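Homoserine O-acetyltransferase (Bacillus anthracis str. 'Ames Ancestor', PDB 3I1I) probably transfers an acetyl group from acetyl-CoA to the hydroxyl of homoserine, a step on the way to methionine, using an alpha/beta-hydrolase fold. Local coordinates at residues Leu220-Ala223 with Asn224-Phe228; Asp276-Ser279 with Trp280-Thr283. All coordinates share one frame; numbering follows the deposited sequence.

Interaction 1 (Leu220-Ala223 with Asn224-Phe228); sequences LQLA and NRMMF
The last two turns of helix 217-228 show how i to i+3 and i to i+4 contacts line up side chains: Gln221 meets Arg225, and Leu222 meets Arg225 and Met226, these last three lying against a second subunit. Backbone bonds set the spacing, Arg225 N giving its hydrogen to Gln221 O at 2.8 Å and Met226 N to Leu222 O at 3.1 Å.

The selenomethionine Met226 lays its terminal methyl on the leucine branch point, CE to Leu222 CG 3.8 Å. With chi1 at -66° its CG lies beside the backbone N, and the extended chain then runs back along the helix toward Leu222.

Arg225 bends at chi3 (62°), which turns its guanidinium back over the preceding turn. There NH1 lies 3.8 Å from Leu222 CD1, and NH2 is equally far from Gln221 CG. The amide and guanidinium planes are 47° apart, and the amide of Gln221 instead bonds through NE2 to Thr268.

Within the helix the guanidinium thus lies beside carbon atoms of both neighbours, while its charge is met from the second subunit, where Glu198 makes a salt bridge to NH1 and Asn195 accepts from NE.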
loop_
_atom_site.group_PDB
_atom_site.type_symbol
_atom_site.label_atom_id
_atom_site.label_comp_id
_atom_site.label_asym_id
_atom_site.label_seq_id
_atom_site.Cartn_x
_atom_site.Cartn_y
_atom_site.Cartn_z
ATOM N N LEU A 220 3.960 4.205 -8.724
ATOM C CA LEU A 220 2.746 4.944 -9.046
ATOM C C LEU A 220 1.562 4.002 -9.193
ATOM O O LEU A 220 0.463 4.300 -8.707
ATOM C CB LEU A 220 2.974 5.748 -10.316
ATOM C CG LEU A 220 2.083 6.902 -10.724
ATOM C CD1 LEU A 220 1.785 7.903 -9.556
ATOM C CD2 LEU A 220 2.756 7.599 -11.944
ATOM N N GLN A 221 1.778 2.858 -9.839
ATOM C CA GLN A 221 0.718 1.885 -9.978
ATOM C C GLN A 221 0.241 1.382 -8.614
ATOM O O GLN A 221 -0.937 1.172 -8.391
ATOM C CB GLN A 221 1.137 0.684 -10.848
ATOM C CG GLN A 221 0.069 -0.468 -10.840
ATOM C CD GLN A 221 0.194 -1.435 -11.997
ATOM O OE1 GLN A 221 1.289 -1.668 -12.507
ATOM N NE2 GLN A 221 -0.938 -2.027 -12.414
ATOM N N LEU A 222 1.175 1.165 -7.716
ATOM C CA LEU A 222 0.843 0.751 -6.353
ATOM C C LEU A 222 0.017 1.842 -5.650
ATOM O O LEU A 222 -1.033 1.567 -5.071
ATOM C CB LEU A 222 2.145 0.418 -5.617
ATOM C CG LEU A 222 2.104 -0.269 -4.271
ATOM C CD1 LEU A 222 1.033 -1.367 -4.189
ATOM C CD2 LEU A 222 3.522 -0.831 -4.010
ATOM N N ALA A 223 0.459 3.091 -5.760
ATOM C CA ALA A 223 -0.311 4.227 -5.238
ATOM C C ALA A 223 -1.725 4.241 -5.809
ATOM O O ALA A 223 -2.681 4.417 -5.087
ATOM C CB ALA A 223 0.425 5.587 -5.496
ATOM N N ASN A 224 -1.849 4.016 -7.106
ATOM C CA ASN A 224 -3.135 4.059 -7.794
ATOM C C ASN A 224 -4.017 2.874 -7.413
ATOM O O ASN A 224 -5.224 3.014 -7.244
ATOM C CB ASN A 224 -2.904 4.044 -9.298
ATOM C CG ASN A 224 -4.195 4.259 -10.094
ATOM O OD1 ASN A 224 -4.847 5.285 -9.968
ATOM N ND2 ASN A 224 -4.548 3.296 -10.918
ATOM N N ARG A 225 -3.415 1.703 -7.274
ATOM C CA ARG A 225 -4.182 0.533 -6.898
ATOM C C ARG A 225 -4.786 0.669 -5.481
ATOM O O ARG A 225 -5.932 0.311 -5.271
ATOM C CB ARG A 225 -3.359 -0.748 -7.051
ATOM C CG ARG A 225 -4.184 -1.986 -6.912
ATOM C CD ARG A 225 -3.574 -3.200 -7.567
ATOM N NE ARG A 225 -2.329 -3.482 -6.930
ATOM C CZ ARG A 225 -1.158 -3.616 -7.540
ATOM N NH1 ARG A 225 -0.089 -3.818 -6.800
ATOM N NH2 ARG A 225 -1.031 -3.554 -8.855
HETATM N N MSE A 226 -4.051 1.241 -4.544
HETATM C CA MSE A 226 -4.585 1.497 -3.184
HETATM C C MSE A 226 -5.804 2.384 -3.214
HETATM O O MSE A 226 -6.747 2.134 -2.508
HETATM C CB MSE A 226 -3.553 2.179 -2.285
HETATM C CG MSE A 226 -2.342 1.314 -1.957
HETATM SE SE MSE A 226 -0.935 2.473 -1.309
HETATM C CE MSE A 226 0.480 1.182 -1.204
HETATM N N MSE A 227 -5.804 3.432 -4.019
HETATM C CA MSE A 227 -6.997 4.275 -4.106
HETATM C C MSE A 227 -8.158 3.497 -4.767
HETATM O O MSE A 227 -9.290 3.495 -4.261
HETATM C CB MSE A 227 -6.697 5.557 -4.880
HETATM C CG MSE A 227 -7.641 6.683 -4.591
HETATM SE SE MSE A 227 -7.035 8.367 -5.414
HETATM C CE MSE A 227 -7.405 7.908 -7.258
ATOM N N PHE A 228 -7.867 2.836 -5.884
ATOM C CA PHE A 228 -8.881 2.088 -6.628
ATOM C C PHE A 228 -9.568 1.028 -5.760
ATOM O O PHE A 228 -10.772 0.855 -5.807
ATOM C CB PHE A 228 -8.214 1.412 -7.852
ATOM C CG PHE A 228 -9.160 0.602 -8.661
ATOM C CD1 PHE A 228 -9.996 1.227 -9.585
ATOM C CD2 PHE A 228 -9.271 -0.754 -8.465
ATOM C CE1 PHE A 228 -10.938 0.491 -10.323
ATOM C CE2 PHE A 228 -10.213 -1.534 -9.214
ATOM C CZ PHE A 228 -11.040 -0.902 -10.149
#

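Interaction 2 (Asp276-Ser279 with Trp280-Thr283); sequences DANS and WMYT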
loop_
_atom_site.group_PDB
_atom_site.type_symbol
_atom_site.label_atom_id
_atom_site.label_comp_id
_atom_site.label_asym_id
_atom_site.label_seq_id
_atom_site.Cartn_x
_atom_site.Cartn_y
_atom_site.Cartn_z
ATOM N N ASP A 276 1.449 12.213 -13.537
ATOM C CA ASP A 276 2.772 12.540 -12.987
ATOM C C ASP A 276 2.907 12.174 -11.504
ATOM O O ASP A 276 2.108 12.579 -10.671
ATOM C CB ASP A 276 3.059 14.023 -13.148
ATOM C CG ASP A 276 4.410 14.418 -12.562
ATOM O OD1 ASP A 276 5.447 13.856 -13.020
ATOM O OD2 ASP A 276 4.413 15.262 -11.641
ATOM N N ALA A 277 3.973 11.466 -11.172
ATOM C CA ALA A 277 4.157 10.887 -9.833
ATOM C C ALA A 277 4.280 11.959 -8.754
ATOM O O ALA A 277 3.569 11.891 -7.749
ATOM C CB ALA A 277 5.383 9.930 -9.799
ATOM N N ASN A 278 5.183 12.920 -8.942
ATOM C CA ASN A 278 5.353 14.004 -7.967
ATOM C C ASN A 278 4.024 14.747 -7.734
ATOM O O ASN A 278 3.682 15.083 -6.585
ATOM C CB ASN A 278 6.434 14.993 -8.414
ATOM C CG ASN A 278 7.850 14.400 -8.358
ATOM O OD1 ASN A 278 8.103 13.397 -7.693
ATOM N ND2 ASN A 278 8.775 15.043 -9.026
ATOM N N SER A 279 3.282 14.964 -8.825
ATOM C CA SER A 279 2.015 15.620 -8.758
ATOM C C SER A 279 1.051 14.799 -7.880
ATOM O O SER A 279 0.313 15.339 -7.028
ATOM C CB SER A 279 1.430 15.806 -10.159
ATOM O OG SER A 279 2.118 16.831 -10.854
ATOM N N TRP A 280 1.070 13.495 -8.109
ATOM C CA TRP A 280 0.255 12.584 -7.335
ATOM C C TRP A 280 0.599 12.710 -5.856
ATOM O O TRP A 280 -0.291 12.796 -5.049
ATOM C CB TRP A 280 0.468 11.137 -7.810
ATOM C CG TRP A 280 -0.498 10.197 -7.184
ATOM C CD1 TRP A 280 -0.487 9.716 -5.890
ATOM C CD2 TRP A 280 -1.644 9.657 -7.807
ATOM N NE1 TRP A 280 -1.569 8.899 -5.687
ATOM C CE2 TRP A 280 -2.297 8.842 -6.850
ATOM C CE3 TRP A 280 -2.181 9.766 -9.092
ATOM C CZ2 TRP A 280 -3.465 8.150 -7.135
ATOM C CZ3 TRP A 280 -3.363 9.088 -9.381
ATOM C CH2 TRP A 280 -3.982 8.272 -8.407
HETATM N N MSE A 281 1.883 12.745 -5.516
HETATM C CA MSE A 281 2.280 12.882 -4.117
HETATM C C MSE A 281 1.715 14.174 -3.492
HETATM O O MSE A 281 1.175 14.119 -2.379
HETATM C CB MSE A 281 3.807 12.928 -3.915
HETATM C CG MSE A 281 4.607 11.708 -4.299
HETATM SE SE MSE A 281 6.521 12.035 -3.798
HETATM C CE MSE A 281 6.307 13.348 -2.483
ATOM N N TYR A 282 1.903 15.318 -4.163
ATOM C CA TYR A 282 1.473 16.619 -3.599
ATOM C C TYR A 282 -0.029 16.657 -3.371
ATOM O O TYR A 282 -0.493 17.152 -2.326
ATOM C CB TYR A 282 1.883 17.789 -4.479
ATOM C CG TYR A 282 3.267 18.278 -4.189
ATOM C CD1 TYR A 282 4.361 17.677 -4.763
ATOM C CD2 TYR A 282 3.497 19.345 -3.319
ATOM C CE1 TYR A 282 5.642 18.108 -4.487
ATOM C CE2 TYR A 282 4.789 19.785 -3.056
ATOM C CZ TYR A 282 5.846 19.152 -3.646
ATOM O OH TYR A 282 7.140 19.530 -3.421
ATOM N N THR A 283 -0.769 16.072 -4.313
ATOM C CA THR A 283 -2.233 16.018 -4.226
ATOM C C THR A 283 -2.623 15.056 -3.099
ATOM O O THR A 283 -3.490 15.392 -2.301
ATOM C CB THR A 283 -2.848 15.588 -5.569
ATOM O OG1 THR A 283 -2.399 16.487 -6.568
ATOM C CG2 THR A 283 -4.392 15.615 -5.537
#
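Tyr282 brings the edge of its ring over the preceding turn of helix 277-289, with CD1 3.2 Å from Asn278 O and that oxygen lying in the ring plane. The same carbonyl accepts the backbone hydrogen of Tyr282 N, so one oxygen meets both the amide and the ring edge of a single residue. Farther out, the phenol hydroxyl bonds to Phe124 O, fixing the far end of the ring.

This is the first part of the helix, and Asp276 is its N-cap. Its OD2 takes two hydrogens from Ser279: the backbone N at 3.0 Å, met from above the carboxylate plane, and OG at 2.9 Å, on the anti lone pair. The serine hydroxyl sits beside its own backbone N (chi1 -74°), which lets both donors converge on one oxygen. The other carboxylate oxygen, OD1, is held by Tyr211 and Gln215, and the buried acid is therefore gripped from two directions. The amides at the helix start would also be expected to favour its negative charge.

Trp280 leaves the helix on another side. Its CB is 3.2 Å from Ala277 O, while the indole reaches out to helix 217-228 and meets the ring of Phe51 with the planes about 60° apart.

One turn after Ser279, Thr283 returns to its carbonyl. The N and OG1 of Thr283 each donate to Ser279 O over 3.0 Å, approaching from opposite faces of the carbonyl plane, with OG1 standing 36° out of it.

In the fold
Interactions 1 and 2 are both buried and local, each within one helix, and the two helices meet directly. Trp280 is the main bridge: its CH2 lies 3.5 Å from Asn224 OD1 and 3.6 Å from Met227 CE, and its NE1 is 3.9 Å from Ala223 CB, while Leu220 packs on Ala277. Helix 186-202 touches both helices as well. Residues 276-283 begin a helix, and the Asp276 cap and one threonine-to-carbonyl bond add to the backbone bonds; residues 220-228 end one, and their side chains meet each other mainly through carbon atoms. Both reach the second subunit, interaction 1 by charge and packing, interaction 2 by packing on Val254 of that subunit.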